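Local coordinates for protein paraflagellar rod component (Trypanosoma cruzi, PDB 6XYB) that is of unknown function but is a kinetoplastid-specific protein that binds magnesium ions and is probably a component of the paraflagellar rod, at residues L7-T12 / E86-E91; I18-S23 / E28-L33. All coordinates share one frame; numbering follows the deposited sequence.

Contact 1. Residues L7-T12 / E86-E91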
loop_
_atom_site.group_PDB
_atom_site.type_symbol
_atom_site.label_atom_id
_atom_site.label_comp_id
_atom_site.label_asym_id
_atom_site.label_seq_id
_atom_site.Cartn_x
_atom_site.Cartn_y
_atom_site.Cartn_z
ATOM N N LEU C 7 2.546 6.067 13.865
ATOM C CA LEU C 7 3.087 4.765 14.243
ATOM C C LEU C 7 3.389 4.028 12.961
ATOM O O LEU C 7 2.632 4.127 11.977
ATOM C CB LEU C 7 2.035 4.020 15.103
ATOM C CG LEU C 7 2.238 2.636 15.669
ATOM C CD1 LEU C 7 3.434 2.562 16.529
ATOM C CD2 LEU C 7 0.974 2.333 16.448
ATOM N N CYS C 8 4.503 3.316 12.952
ATOM C CA CYS C 8 4.858 2.403 11.854
ATOM C C CYS C 8 5.031 1.015 12.444
ATOM O O CYS C 8 5.872 0.860 13.384
ATOM C CB CYS C 8 6.125 2.833 11.118
ATOM S SG CYS C 8 6.693 1.622 9.879
ATOM N N VAL C 9 4.303 0.034 11.919
ATOM C CA VAL C 9 4.532 -1.357 12.309
ATOM C C VAL C 9 5.079 -2.067 11.067
ATOM O O VAL C 9 4.544 -1.927 9.955
ATOM C CB VAL C 9 3.268 -2.044 12.778
ATOM C CG1 VAL C 9 3.489 -3.519 13.106
ATOM C CG2 VAL C 9 2.678 -1.369 13.980
ATOM N N SER C 10 6.172 -2.800 11.254
ATOM C CA SER C 10 6.736 -3.533 10.125
ATOM C C SER C 10 6.758 -5.009 10.495
ATOM O O SER C 10 7.080 -5.323 11.645
ATOM C CB SER C 10 8.119 -3.020 9.788
ATOM O OG SER C 10 8.610 -3.570 8.588
ATOM N N ALA C 11 6.517 -5.855 9.518
ATOM C CA ALA C 11 6.548 -7.303 9.765
ATOM C C ALA C 11 7.323 -7.942 8.607
ATOM O O ALA C 11 6.914 -7.752 7.444
ATOM C CB ALA C 11 5.162 -7.841 9.840
ATOM N N THR C 12 8.322 -8.749 8.963
ATOM C CA THR C 12 9.117 -9.507 8.018
ATOM C C THR C 12 8.893 -10.975 8.324
ATOM O O THR C 12 8.867 -11.347 9.475
ATOM C CB THR C 12 10.591 -9.074 8.074
ATOM O OG1 THR C 12 10.678 -7.685 7.690
ATOM C CG2 THR C 12 11.416 -9.894 7.100
ATOM N N GLU C 86 -6.618 -4.408 14.143
ATOM C CA GLU C 86 -7.787 -4.438 15.046
ATOM C C GLU C 86 -7.367 -3.968 16.443
ATOM O O GLU C 86 -8.020 -3.113 17.068
ATOM C CB GLU C 86 -8.390 -5.855 15.060
ATOM C CG GLU C 86 -9.221 -6.099 13.837
ATOM C CD GLU C 86 -10.133 -7.284 13.909
ATOM O OE1 GLU C 86 -9.901 -8.114 14.828
ATOM O OE2 GLU C 86 -11.098 -7.318 13.077
ATOM N N GLY C 87 -6.239 -4.446 16.883
ATOM C CA GLY C 87 -5.790 -4.096 18.230
ATOM C C GLY C 87 -5.439 -2.623 18.363
ATOM O O GLY C 87 -5.811 -1.951 19.335
ATOM N N LEU C 88 -4.718 -2.103 17.373
ATOM C CA LEU C 88 -4.369 -0.678 17.352
ATOM C C LEU C 88 -5.616 0.179 17.166
ATOM O O LEU C 88 -5.622 1.297 17.762
ATOM C CB LEU C 88 -3.299 -0.445 16.309
ATOM C CG LEU C 88 -1.927 -0.987 16.664
ATOM C CD1 LEU C 88 -0.999 -0.874 15.450
ATOM C CD2 LEU C 88 -1.372 -0.226 17.837
ATOM N N GLU C 89 -6.628 -0.272 16.414
ATOM C CA GLU C 89 -7.824 0.574 16.182
ATOM C C GLU C 89 -8.461 0.803 17.565
ATOM O O GLU C 89 -8.804 1.959 17.874
ATOM C CB GLU C 89 -8.756 -0.027 15.128
ATOM C CG GLU C 89 -9.802 0.972 14.651
ATOM C CD GLU C 89 -10.905 0.509 13.714
ATOM O OE1 GLU C 89 -11.070 -0.731 13.451
ATOM O OE2 GLU C 89 -11.597 1.422 13.212
ATOM N N GLY C 90 -8.565 -0.242 18.392
ATOM C CA GLY C 90 -9.189 -0.130 19.729
ATOM C C GLY C 90 -8.415 0.812 20.638
ATOM O O GLY C 90 -9.035 1.389 21.558
ATOM N N GLU C 91 -7.104 0.958 20.394
ATOM C CA GLU C 91 -6.187 1.840 21.155
ATOM C C GLU C 91 -6.081 3.244 20.542
ATOM O O GLU C 91 -5.243 3.973 21.028
ATOM C CB GLU C 91 -4.813 1.158 21.197
ATOM C CG GLU C 91 -4.843 -0.068 22.089
ATOM C CD GLU C 91 -4.872 0.256 23.588
ATOM O OE1 GLU C 91 -3.903 0.884 24.132
ATOM O OE2 GLU C 91 -5.860 -0.122 24.212
#

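Contact 2. Residues I18-S23 / E28-L33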
loop_
_atom_site.group_PDB
_atom_site.type_symbol
_atom_site.label_atom_id
_atom_site.label_comp_id
_atom_site.label_asym_id
_atom_site.label_seq_id
_atom_site.Cartn_x
_atom_site.Cartn_y
_atom_site.Cartn_z
ATOM N N ILE C 18 8.261 -8.788 14.148
ATOM C CA ILE C 18 7.373 -7.614 14.130
ATOM C C ILE C 18 8.082 -6.491 14.898
ATOM O O ILE C 18 8.521 -6.673 16.034
ATOM C CB ILE C 18 6.006 -7.914 14.762
ATOM C CG1 ILE C 18 5.291 -9.052 14.031
ATOM C CG2 ILE C 18 5.186 -6.619 14.837
ATOM C CD1 ILE C 18 4.248 -9.730 14.842
ATOM N N THR C 19 8.204 -5.316 14.285
ATOM C CA THR C 19 8.795 -4.120 14.901
ATOM C C THR C 19 7.758 -2.991 14.906
ATOM O O THR C 19 7.023 -2.843 13.920
ATOM C CB THR C 19 10.075 -3.718 14.184
ATOM O OG1 THR C 19 9.913 -3.660 12.778
ATOM C CG2 THR C 19 11.214 -4.662 14.446
ATOM N N MET C 20 7.762 -2.194 15.960
ATOM C CA MET C 20 6.826 -1.081 16.122
ATOM C C MET C 20 7.602 0.163 16.480
ATOM O O MET C 20 8.350 0.133 17.461
ATOM C CB MET C 20 5.809 -1.434 17.216
ATOM C CG MET C 20 5.152 -2.767 16.990
ATOM S SD MET C 20 3.625 -3.003 17.859
ATOM C CE MET C 20 4.152 -3.017 19.503
ATOM N N LEU C 21 7.448 1.220 15.680
ATOM C CA LEU C 21 8.114 2.530 15.879
ATOM C C LEU C 21 7.061 3.592 16.063
ATOM O O LEU C 21 6.075 3.580 15.418
ATOM C CB LEU C 21 8.939 2.898 14.653
ATOM C CG LEU C 21 10.222 2.154 14.367
ATOM C CD1 LEU C 21 9.906 0.790 13.804
ATOM C CD2 LEU C 21 11.067 2.996 13.404
ATOM N N GLY C 22 7.340 4.534 16.945
ATOM C CA GLY C 22 6.438 5.650 17.232
ATOM C C GLY C 22 6.637 6.161 18.647
ATOM O O GLY C 22 6.496 5.337 19.553
ATOM N N SER C 23 6.963 7.446 18.826
ATOM C CA SER C 23 7.271 8.095 20.136
ATOM C C SER C 23 6.105 7.914 21.107
ATOM O O SER C 23 6.361 7.753 22.327
ATOM C CB SER C 23 7.614 9.572 19.996
ATOM O OG SER C 23 6.704 10.266 19.138
ATOM N N GLU C 28 1.105 -0.034 27.492
ATOM C CA GLU C 28 -0.195 -0.733 27.634
ATOM C C GLU C 28 -0.589 -1.279 26.246
ATOM O O GLU C 28 -1.204 -2.349 26.179
ATOM C CB GLU C 28 -1.191 0.219 28.322
ATOM C CG GLU C 28 -0.822 0.638 29.771
ATOM C CD GLU C 28 0.184 1.781 29.923
ATOM O OE1 GLU C 28 0.809 2.192 28.926
ATOM O OE2 GLU C 28 0.330 2.353 31.015
ATOM N N THR C 29 -0.314 -0.523 25.158
ATOM C CA THR C 29 -0.735 -0.927 23.811
ATOM C C THR C 29 0.124 -2.113 23.335
ATOM O O THR C 29 -0.410 -3.068 22.709
ATOM C CB THR C 29 -0.581 0.256 22.857
ATOM O OG1 THR C 29 -1.477 1.273 23.282
ATOM C CG2 THR C 29 -0.860 -0.139 21.431
ATOM N N VAL C 30 1.417 -2.042 23.645
ATOM C CA VAL C 30 2.379 -3.106 23.297
ATOM C C VAL C 30 1.872 -4.394 23.970
ATOM O O VAL C 30 1.868 -5.461 23.357
ATOM C CB VAL C 30 3.793 -2.672 23.703
ATOM C CG1 VAL C 30 4.779 -3.813 23.488
ATOM C CG2 VAL C 30 4.241 -1.398 22.944
ATOM N N LYS C 31 1.566 -4.299 25.253
ATOM C CA LYS C 31 1.119 -5.464 26.067
ATOM C C LYS C 31 -0.180 -6.040 25.488
ATOM O O LYS C 31 -0.302 -7.251 25.401
ATOM C CB LYS C 31 0.967 -5.091 27.540
ATOM C CG LYS C 31 2.290 -4.892 28.268
ATOM C CD LYS C 31 3.348 -5.994 28.092
ATOM C CE LYS C 31 4.662 -5.680 28.776
ATOM N NZ LYS C 31 4.429 -5.024 30.074
ATOM N N LEU C 32 -1.097 -5.191 25.006
ATOM C CA LEU C 32 -2.346 -5.696 24.419
ATOM C C LEU C 32 -1.988 -6.465 23.138
ATOM O O LEU C 32 -2.534 -7.537 22.885
ATOM C CB LEU C 32 -3.250 -4.495 24.120
ATOM C CG LEU C 32 -4.610 -4.778 23.502
ATOM C CD1 LEU C 32 -5.618 -3.735 23.979
ATOM C CD2 LEU C 32 -4.560 -4.802 21.985
ATOM N N LEU C 33 -1.113 -5.918 22.316
ATOM C CA LEU C 33 -0.705 -6.635 21.086
ATOM C C LEU C 33 0.058 -7.929 21.374
ATOM O O LEU C 33 -0.155 -8.913 20.635
ATOM C CB LEU C 33 0.117 -5.747 20.182
ATOM C CG LEU C 33 -0.640 -4.584 19.568
ATOM C CD1 LEU C 33 0.324 -3.774 18.756
ATOM C CD2 LEU C 33 -1.773 -5.098 18.715
#

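Contact 1. Residues L7-T12 / E86-E91
L7 and V9 of strand 6-13 meet L88 near the end of helix 74-90. This is a helix packed on one face of an antiparallel sheet, in a two-layer alpha+beta arrangement. The two segments are 74 residues apart at their closest ends, and the contact is small. Only 97 Å² is buried, both sides summed. Its tight part consists of three buried aliphatic side chains. L7 and L88 reach for each other tip to tip, and L7 CD2 lies 3.7 Å from L88 CD2. The same methyl, L7 CD2, is 3.9 Å from L88 CD1. The backbone points CB of L7 toward the helix, and CG, anti to the backbone N (chi1 180°), carries the methyls on to L88. V9 meets L88 at a slant and uses only its CG2 branch. Around this core, F115 and W93 of the same sheet touch both leucines, while T29 and L33 of helix 27-36 pack on L88.

The loose, solvent side of the helix is at G90, which is exposed, and E89, which is partly so. E89 hydrogen-bonds to N6 of a second subunit. E86 also bonds to that N6, but is buried against the second subunit. E91 follows the helix, and its OE1 forms a salt bridge with R26. On the strand, the alternate residues C8 and S10 lie on the opposite face of the sheet. There C8 packs on S78 and S10 on D74 of a third subunit. L88 CD1 is shared between the two strand residues and sits 4.0 Å from V9 CG2.

Contact 2. Residues I18-S23 / E28-L33
M20 is the residue of strand 17-21 that meets V30 and L33 of helix 27-36. Along the strand, I18 comes first and faces the same way as M20, but it packs on V9 and on V80 of helix 74-90. T19 lies on the other face and touches H62 and R64 of the neighbouring strand 62-66.

M20 then carries the whole contact. Its thioether arm runs toward the helix and bends at its end (chi3 -66°), which sets CE between the two helix residues. M20 SD lies 3.5 Å from L33 CD1, a close approach at one branch of the leucine. M20 CE is 3.8 Å from V30 CG2 and 4.1 Å from V30 CG1, so the methyl meets both branches of the valine. M20 CE is also 4.0 Å from L33 CD1. L25 and F54 touch M20 as well, which adds to its burial.

L21, paired with C8, is the last residue of the strand and packs on S78 of a third subunit. The chain leaves the sheet at G22. Its phi of 153° leaves no room for a CB beside the carbonyl O of L21. A short loop then leads to helix 27-36.

All three touching residues are buried and apolar. The contact therefore rests on dispersion and on the exclusion of water, with the sulfur and the terminal methyl of M20 both in contact and no directional bond.

The centres of the two contacts are 7 Å apart, and both lie on the same antiparallel sheet. Strands 6-13 and 17-21 form a beta hairpin, joined in part by S10 N to T19 O at 2.8 Å. In sequence the order is 7-12, 18-23, 28-33, 86-91, so contact 2 is made locally, between the two halves of contact 1. Their helices meet over the sheet. E91 OE1 lies 2.6 Å from T29 OG1, probably hydrogen-bonded. V9 and M20 also touch. The two contacts thus merge into one core beneath the helices, and the sheet's other face meets the third subunit.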